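Local coordinates for protein 3-oxosteroid 1-dehydrogenase (Sterolibacterium denitrificans, PDB 7P18) that probably catalyses the FAD-dependent 1,2-dehydrogenation of 3-oxosteroids, giving 3-oxo-Delta(1)-steroids and passing the hydrogens to an electron acceptor, at residues G414-R419 and Y487-D492; H327-A332 and K410-K415. One frame throughout, in Å; residues are numbered along the deposited sequence.

Contact 1 (G414-R419 and Y487-D492); sequences GKVYWR and YAMRVD
W418 and A488 form an antiparallel hydrogen-bonded pair. W418 N donates to A488 O at 2.9 Å, nearly straight, with an N-H...O angle of 169°. A488 N returns a bond to W418 O. R419 and Y487 follow as a non-hydrogen-bonded pair. The short strand 418-420 thus joins the antiparallel sheet along the long strand 486-502, whose other neighbours include strand 383-387.

On the side of R419 and Y487 the contacts are mostly apolar. With R419 CG anti to the backbone N (chi1 -178°), CG sits over one face of the Y487 ring in a CH-pi contact, 4.2 Å from the centroid. The Y417 ring meets the Y487 ring obliquely, CD2 to CD2 at 3.7 Å. The outer partner of this group is D408, which takes a salt bridge from R419 and a bond from Y487 OH.

On the face of W418 and A488, the indole edge at W418 CH2 comes over one face of the R490 guanidinium, 3.8 Å from CZ, with the planes 87° apart.

Water carries the polar link where the backbones part. One water joins V416 O to R490 N. A second accepts a hydrogen bond from R490 NH2 and lies 2.6 Å from K415 O. A third accepts from R490 NH1 at 2.7 Å. Direct strand bonding thus gives way to hydration, and the arginine charge is probably eased by water rather than by an acid across the contact.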
ATOM      1  N   GLY A 414      15.856  11.463  19.995  1.00 25.97           N
ATOM      2  CA  GLY A 414      15.570  12.731  19.317  1.00 25.61           C
ATOM      3  C   GLY A 414      15.501  12.588  17.808  1.00 26.01           C
ATOM      4  O   GLY A 414      15.340  13.624  17.134  1.00 26.26           O
ATOM      5  N   LYS A 415      15.595  11.368  17.265  1.00 27.02           N
ATOM      6  CA  LYS A 415      15.476  11.151  15.788  1.00 27.51           C
ATOM      7  C   LYS A 415      14.254  10.262  15.465  1.00 25.68           C
ATOM      8  O   LYS A 415      13.410  10.689  14.640  1.00 27.45           O
ATOM      9  CB  LYS A 415      16.750  10.503  15.255  1.00 25.85           C
ATOM     10  CG  LYS A 415      18.057  11.162  15.684  1.00 30.80           C
ATOM     11  CD  LYS A 415      18.256  12.542  15.147  1.00 31.89           C
ATOM     12  CE  LYS A 415      19.615  13.110  15.528  1.00 35.01           C
ATOM     13  NZ  LYS A 415      19.751  14.468  14.969  1.00 36.02           N
ATOM     14  N   VAL A 416      14.158   9.097  16.111  1.00 24.70           N
ATOM     15  CA  VAL A 416      13.016   8.132  15.931  1.00 24.80           C
ATOM     16  C   VAL A 416      12.056   8.250  17.122  1.00 26.72           C
ATOM     17  O   VAL A 416      10.833   8.105  16.962  1.00 23.56           O
ATOM     18  CB  VAL A 416      13.558   6.713  15.755  1.00 24.83           C
ATOM     19  CG1 VAL A 416      12.434   5.686  15.812  1.00 29.42           C
ATOM     20  CG2 VAL A 416      14.376   6.566  14.496  1.00 26.90           C
ATOM     21  N   TYR A 417      12.550   8.576  18.317  1.00 25.49           N
ATOM     22  CA  TYR A 417      11.674   8.731  19.498  1.00 22.68           C
ATOM     23  C   TYR A 417      12.277   9.766  20.439  1.00 24.69           C
ATOM     24  O   TYR A 417      13.510   9.930  20.449  1.00 26.04           O
ATOM     25  CB  TYR A 417      11.470   7.375  20.201  1.00 24.14           C
ATOM     26  CG  TYR A 417      12.737   6.870  20.838  1.00 26.63           C
ATOM     27  CD1 TYR A 417      13.686   6.187  20.107  1.00 27.51           C
ATOM     28  CD2 TYR A 417      13.041   7.197  22.151  1.00 27.68           C
ATOM     29  CE1 TYR A 417      14.908   5.828  20.650  1.00 31.36           C
ATOM     30  CE2 TYR A 417      14.245   6.816  22.717  1.00 30.10           C
ATOM     31  CZ  TYR A 417      15.196   6.152  21.966  1.00 30.41           C
ATOM     32  OH  TYR A 417      16.409   5.790  22.527  1.00 34.44           O
ATOM     33  N   TRP A 418      11.402  10.440  21.185  1.00 22.91           N
ATOM     34  CA  TRP A 418      11.772  11.316  22.322  1.00 26.09           C
ATOM     35  C   TRP A 418      11.320  10.619  23.613  1.00 28.90           C
ATOM     36  O   TRP A 418      10.271   9.933  23.582  1.00 25.73           O
ATOM     37  CB  TRP A 418      11.155  12.696  22.146  1.00 25.65           C
ATOM     38  CG  TRP A 418      11.696  13.472  20.984  1.00 26.80           C
ATOM     39  CD1 TRP A 418      12.531  14.558  21.039  1.00 30.61           C
ATOM     40  CD2 TRP A 418      11.386  13.283  19.589  1.00 28.29           C
ATOM     41  NE1 TRP A 418      12.788  15.030  19.781  1.00 30.15           N
ATOM     42  CE2 TRP A 418      12.130  14.252  18.865  1.00 29.96           C
ATOM     43  CE3 TRP A 418      10.634  12.352  18.859  1.00 28.67           C
ATOM     44  CZ2 TRP A 418      12.073  14.347  17.476  1.00 29.43           C
ATOM     45  CZ3 TRP A 418      10.564  12.459  17.489  1.00 27.73           C
ATOM     46  CH2 TRP A 418      11.296  13.432  16.804  1.00 30.86           C
ATOM     47  N   ARG A 419      12.096  10.761  24.689  1.00 28.42           N
ATOM     48  CA  ARG A 419      11.883  10.021  25.961  1.00 27.79           C
ATOM     49  C   ARG A 419      12.014  11.021  27.110  1.00 33.25           C
ATOM     50  O   ARG A 419      12.837  11.950  27.007  1.00 31.29           O
ATOM     51  CB  ARG A 419      12.846   8.830  26.016  1.00 29.14           C
ATOM     52  CG  ARG A 419      12.691   7.971  27.262  1.00 30.30           C
ATOM     53  CD  ARG A 419      13.727   6.868  27.370  1.00 31.39           C
ATOM     54  NE  ARG A 419      15.031   7.504  27.539  1.00 33.83           N
ATOM     55  CZ  ARG A 419      16.128   7.251  26.848  1.00 35.93           C
ATOM     56  NH1 ARG A 419      16.160   6.301  25.929  1.00 38.24           N
ATOM     57  NH2 ARG A 419      17.214   7.968  27.074  1.00 40.94           N
ATOM     58  N   TYR A 487       7.123   8.341  26.003  1.00 25.52           N
ATOM     59  CA  TYR A 487       7.736   8.357  24.656  1.00 23.61           C
ATOM     60  C   TYR A 487       6.857   9.172  23.721  1.00 25.99           C
ATOM     61  O   TYR A 487       5.621   9.173  23.864  1.00 24.65           O
ATOM     62  CB  TYR A 487       7.915   6.951  24.094  1.00 23.81           C
ATOM     63  CG  TYR A 487       8.952   6.144  24.810  1.00 25.31           C
ATOM     64  CD1 TYR A 487       8.657   5.474  25.993  1.00 26.18           C
ATOM     65  CD2 TYR A 487      10.235   6.066  24.319  1.00 27.52           C
ATOM     66  CE1 TYR A 487       9.630   4.726  26.634  1.00 27.08           C
ATOM     67  CE2 TYR A 487      11.212   5.312  24.945  1.00 27.44           C
ATOM     68  CZ  TYR A 487      10.900   4.647  26.118  1.00 27.85           C
ATOM     69  OH  TYR A 487      11.849   3.912  26.754  1.00 27.62           O
ATOM     70  N   ALA A 488       7.503   9.872  22.790  1.00 24.72           N
ATOM     71  CA  ALA A 488       6.815  10.549  21.675  1.00 24.79           C
ATOM     72  C   ALA A 488       7.470  10.087  20.389  1.00 23.53           C
ATOM     73  O   ALA A 488       8.682   9.884  20.357  1.00 23.40           O
ATOM     74  CB  ALA A 488       6.836  12.051  21.778  1.00 23.73           C
ATOM     75  N   MET A 489       6.647   9.991  19.351  1.00 22.17           N
ATOM     76  CA  MET A 489       7.119   9.765  17.974  1.00 23.01           C
ATOM     77  C   MET A 489       6.406  10.788  17.072  1.00 21.22           C
ATOM     78  O   MET A 489       5.273  11.224  17.374  1.00 22.01           O
ATOM     79  CB  MET A 489       6.874   8.325  17.532  1.00 23.51           C
ATOM     80  CG  MET A 489       7.711   7.354  18.358  1.00 26.04           C
ATOM     81  SD  MET A 489       7.376   5.622  17.968  1.00 26.10           S
ATOM     82  CE  MET A 489       8.244   5.429  16.410  1.00 27.76           C
ATOM     83  N   ARG A 490       7.153  11.277  16.104  1.00 21.65           N
ATOM     84  CA  ARG A 490       6.687  12.293  15.142  1.00 21.93           C
ATOM     85  C   ARG A 490       5.990  11.575  13.984  1.00 19.55           C
ATOM     86  O   ARG A 490       6.664  10.862  13.230  1.00 23.06           O
ATOM     87  CB  ARG A 490       7.871  13.123  14.643  1.00 23.41           C
ATOM     88  CG  ARG A 490       7.472  14.167  13.603  1.00 26.04           C
ATOM     89  CD  ARG A 490       8.682  14.822  12.929  1.00 26.31           C
ATOM     90  NE  ARG A 490       9.759  13.879  12.695  1.00 26.78           N
ATOM     91  CZ  ARG A 490      11.043  14.059  13.025  1.00 30.73           C
ATOM     92  NH1 ARG A 490      11.481  15.249  13.409  1.00 29.58           N
ATOM     93  NH2 ARG A 490      11.885  13.046  12.890  1.00 27.19           N
ATOM     94  N   VAL A 491       4.703  11.809  13.851  1.00 23.83           N
ATOM     95  CA  VAL A 491       3.877  11.206  12.776  1.00 21.22           C
ATOM     96  C   VAL A 491       3.735  12.229  11.629  1.00 19.54           C
ATOM     97  O   VAL A 491       2.994  13.232  11.747  1.00 22.79           O
ATOM     98  CB  VAL A 491       2.537  10.730  13.357  1.00 27.20           C
ATOM     99  CG1 VAL A 491       1.701  10.193  12.263  1.00 31.59           C
ATOM    100  CG2 VAL A 491       2.742   9.622  14.388  1.00 29.85           C
ATOM    101  N   ASP A 492       4.408  11.943  10.537  1.00 20.20           N
ATOM    102  CA  ASP A 492       4.331  12.785   9.321  1.00 20.93           C
ATOM    103  C   ASP A 492       3.100  12.396   8.497  1.00 20.69           C
ATOM    104  O   ASP A 492       2.639  11.220   8.593  1.00 20.97           O
ATOM    105  CB  ASP A 492       5.615  12.634   8.510  1.00 20.34           C
ATOM    106  CG  ASP A 492       6.775  13.437   9.086  1.00 20.17           C
ATOM    107  OD1 ASP A 492       6.536  14.588   9.422  1.00 23.75           O
ATOM    108  OD2 ASP A 492       7.891  12.862   9.192  1.00 20.92           O
TER
HETATM  109  O   HOH W   1      13.920  14.462  14.166  1.00 31.68           O
HETATM  110  O   HOH W   2      11.277   9.982  13.310  1.00 24.85           O
HETATM  111  O   HOH W   3       9.321   9.605  15.267  1.00 25.40           O

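Contact 2 (H327-A332 and K410-K415); sequences HVPGEA and KAWLGK
P329 and K415 have the nearest CA atoms of the two segments, 7.1 Å apart, and no direct hydrogen bond joins the two loops. The side chains meet by packing. P329 CG touches K415 CB at 3.8 Å. P329 CD lies 4.0 Å from W412 NE1, so the proline ring bridges the lysine stem and the pyrrole part of the indole. The approach to the indole is oblique. With V328 CG1 anti to the backbone N (chi1 -178°), that methyl is the one that meets the six-membered part of the same indole, at W412 CZ2, 4.1 Å away.

The segment 327-332 holds a type II beta turn from V328 to E331, closed by a bond from E331 N to V328 O. P329 and G330 fill its two middle positions, a classic pairing for this turn, and G330 has the positive phi expected there. The turn belongs to the connection between strands 320-326 and 335-336. On the other segment, residues 410-412 form a short 3-10 segment, and its last residue, W412, makes the contact. An alanine in place of P329 would probably leave a gap beside W412 and K415 CB and let the turn flex more.

Two waters supply the polar links. One lies in the plane of the W412 indole, accepts from NE1 at 2.9 Å and donates to P329 O at 2.7 Å. The other sits within hydrogen-bonding distance of both H327 O and K415 O, 2.7 Å from the former. The edge of the H327 imidazole is turned to K415 O, with CD2 4.1 Å away. R409 makes a cation-pi contact with W412.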
ATOM      1  N   HIS A 327      10.235   8.920  10.290  1.00 23.07           N
ATOM      2  CA  HIS A 327      11.606   9.104   9.774  1.00 22.76           C
ATOM      3  C   HIS A 327      12.504   8.102  10.516  1.00 21.82           C
ATOM      4  O   HIS A 327      12.417   8.026  11.780  1.00 20.95           O
ATOM      5  CB  HIS A 327      12.080  10.530   9.986  1.00 22.73           C
ATOM      6  CG  HIS A 327      13.549  10.673   9.818  1.00 26.17           C
ATOM      7  ND1 HIS A 327      14.163  10.607   8.590  1.00 26.35           N
ATOM      8  CD2 HIS A 327      14.522  10.821  10.737  1.00 31.26           C
ATOM      9  CE1 HIS A 327      15.465  10.697   8.765  1.00 30.51           C
ATOM     10  NE2 HIS A 327      15.711  10.831  10.071  1.00 30.70           N
ATOM     11  N   VAL A 328      13.260   7.346   9.758  1.00 22.07           N
ATOM     12  CA  VAL A 328      14.353   6.483  10.275  1.00 25.58           C
ATOM     13  C   VAL A 328      15.668   6.946   9.679  1.00 24.29           C
ATOM     14  O   VAL A 328      15.864   6.861   8.468  1.00 24.99           O
ATOM     15  CB  VAL A 328      14.114   5.009   9.965  1.00 27.09           C
ATOM     16  CG1 VAL A 328      15.216   4.143  10.551  1.00 30.02           C
ATOM     17  CG2 VAL A 328      12.754   4.595  10.506  1.00 29.36           C
ATOM     18  N   PRO A 329      16.644   7.352  10.523  1.00 23.96           N
ATOM     19  CA  PRO A 329      17.959   7.776  10.001  1.00 26.43           C
ATOM     20  C   PRO A 329      18.576   6.724   9.072  1.00 26.01           C
ATOM     21  O   PRO A 329      18.539   5.555   9.343  1.00 26.99           O
ATOM     22  CB  PRO A 329      18.806   8.009  11.262  1.00 26.40           C
ATOM     23  CG  PRO A 329      17.765   8.322  12.337  1.00 27.40           C
ATOM     24  CD  PRO A 329      16.555   7.470  11.986  1.00 24.67           C
ATOM     25  N   GLY A 330      19.106   7.181   7.944  1.00 26.63           N
ATOM     26  CA  GLY A 330      19.804   6.295   7.021  1.00 30.82           C
ATOM     27  C   GLY A 330      18.846   5.588   6.090  1.00 34.82           C
ATOM     28  O   GLY A 330      19.348   4.934   5.192  1.00 32.61           O
ATOM     29  N   GLU A 331      17.522   5.739   6.246  1.00 30.21           N
ATOM     30  CA  GLU A 331      16.562   5.007   5.366  1.00 31.26           C
ATOM     31  C   GLU A 331      15.898   6.004   4.405  1.00 27.20           C
ATOM     32  O   GLU A 331      15.444   7.061   4.832  1.00 28.57           O
ATOM     33  CB  GLU A 331      15.600   4.194   6.225  1.00 34.88           C
ATOM     34  CG  GLU A 331      16.278   2.983   6.825  1.00 41.57           C
ATOM     35  CD  GLU A 331      15.370   2.050   7.605  1.00 46.63           C
ATOM     36  OE1 GLU A 331      14.120   2.236   7.561  1.00 41.28           O
ATOM     37  OE2 GLU A 331      15.911   1.163   8.299  1.00 52.03           O
ATOM     38  N   ALA A 332      15.898   5.672   3.120  1.00 27.19           N
ATOM     39  CA  ALA A 332      15.430   6.560   2.039  1.00 31.67           C
ATOM     40  C   ALA A 332      13.907   6.783   2.150  1.00 32.02           C
ATOM     41  O   ALA A 332      13.446   7.864   1.752  1.00 42.88           O
ATOM     42  CB  ALA A 332      15.828   5.969   0.706  1.00 31.47           C
ATOM     43  N   LYS A 410      20.505   4.570  21.482  1.00 36.85           N
ATOM     44  CA  LYS A 410      21.029   5.946  21.726  1.00 35.55           C
ATOM     45  C   LYS A 410      20.998   6.781  20.454  1.00 27.45           C
ATOM     46  O   LYS A 410      20.582   7.960  20.518  1.00 34.60           O
ATOM     47  CB  LYS A 410      22.505   5.940  22.144  1.00 42.36           C
ATOM     48  CG  LYS A 410      22.810   5.974  23.621  1.00 55.76           C
ATOM     49  CD  LYS A 410      24.319   5.912  23.810  1.00 62.11           C
ATOM     50  CE  LYS A 410      24.754   5.873  25.257  1.00 67.10           C
ATOM     51  NZ  LYS A 410      26.201   6.180  25.345  1.00 74.34           N
ATOM     52  N   ALA A 411      21.448   6.209  19.331  1.00 32.60           N
ATOM     53  CA  ALA A 411      21.526   6.886  18.018  1.00 34.27           C
ATOM     54  C   ALA A 411      20.135   7.349  17.567  1.00 32.90           C
ATOM     55  O   ALA A 411      20.041   8.262  16.698  1.00 35.97           O
ATOM     56  CB  ALA A 411      22.170   5.972  17.005  1.00 39.61           C
ATOM     57  N   TRP A 412      19.071   6.766  18.120  1.00 31.56           N
ATOM     58  CA  TRP A 412      17.668   7.076  17.715  1.00 30.82           C
ATOM     59  C   TRP A 412      17.031   8.130  18.619  1.00 28.28           C
ATOM     60  O   TRP A 412      15.955   8.635  18.260  1.00 24.98           O
ATOM     61  CB  TRP A 412      16.835   5.789  17.656  1.00 29.72           C
ATOM     62  CG  TRP A 412      16.965   5.084  16.344  1.00 29.95           C
ATOM     63  CD1 TRP A 412      17.784   5.397  15.299  1.00 26.84           C
ATOM     64  CD2 TRP A 412      16.306   3.860  15.984  1.00 29.24           C
ATOM     65  NE1 TRP A 412      17.654   4.470  14.309  1.00 31.66           N
ATOM     66  CE2 TRP A 412      16.756   3.510  14.702  1.00 30.15           C
ATOM     67  CE3 TRP A 412      15.384   3.032  16.643  1.00 31.42           C
ATOM     68  CZ2 TRP A 412      16.295   2.364  14.046  1.00 32.13           C
ATOM     69  CZ3 TRP A 412      14.921   1.911  15.996  1.00 32.92           C
ATOM     70  CH2 TRP A 412      15.367   1.590  14.709  1.00 32.55           C
ATOM     71  N   LEU A 413      17.651   8.452  19.752  1.00 27.56           N
ATOM     72  CA  LEU A 413      17.074   9.454  20.682  1.00 29.23           C
ATOM     73  C   LEU A 413      17.024  10.824  19.991  1.00 29.17           C
ATOM     74  O   LEU A 413      18.018  11.226  19.409  1.00 30.33           O
ATOM     75  CB  LEU A 413      17.914   9.488  21.967  1.00 30.49           C
ATOM     76  CG  LEU A 413      17.372  10.368  23.079  1.00 30.07           C
ATOM     77  CD1 LEU A 413      16.075   9.773  23.645  1.00 31.29           C
ATOM     78  CD2 LEU A 413      18.440  10.512  24.185  1.00 34.42           C
ATOM     79  N   GLY A 414      15.856  11.463  19.995  1.00 25.97           N
ATOM     80  CA  GLY A 414      15.570  12.731  19.317  1.00 25.61           C
ATOM     81  C   GLY A 414      15.501  12.588  17.808  1.00 26.01           C
ATOM     82  O   GLY A 414      15.340  13.624  17.134  1.00 26.26           O
ATOM     83  N   LYS A 415      15.595  11.368  17.265  1.00 27.02           N
ATOM     84  CA  LYS A 415      15.476  11.151  15.788  1.00 27.51           C
ATOM     85  C   LYS A 415      14.254  10.262  15.465  1.00 25.68           C
ATOM     86  O   LYS A 415      13.410  10.689  14.640  1.00 27.45           O
ATOM     87  CB  LYS A 415      16.750  10.503  15.255  1.00 25.85           C
ATOM     88  CG  LYS A 415      18.057  11.162  15.684  1.00 30.80           C
ATOM     89  CD  LYS A 415      18.256  12.542  15.147  1.00 31.89           C
ATOM     90  CE  LYS A 415      19.615  13.110  15.528  1.00 35.01           C
ATOM     91  NZ  LYS A 415      19.751  14.468  14.969  1.00 36.02           N
TER
HETATM   92  O   HOH W   2      11.277   9.982  13.310  1.00 24.85           O
HETATM   93  O   HOH W   4      18.799   4.202  11.651  1.00 29.95           O

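Both contacts are partly buried and lie away from the annotated FAD and steroid sites. They share G414 and K415, so one chain segment serves both. Contact 1 is the larger and more regular: it pairs strand 418-420 with strand 486-502. Contact 2 joins two loops by packing and water alone. V416 CG2 packs against P329 CD at 3.4 Å, and Y417 CE1 lies 3.6 Å from W412 CB, so the two contacts adjoin. The water between K415 O and R490 NH2 also lies by H327 O. Chemistry follows place: backbone bonds within the sheet, apolar packing and hydration where the loops meet beyond it.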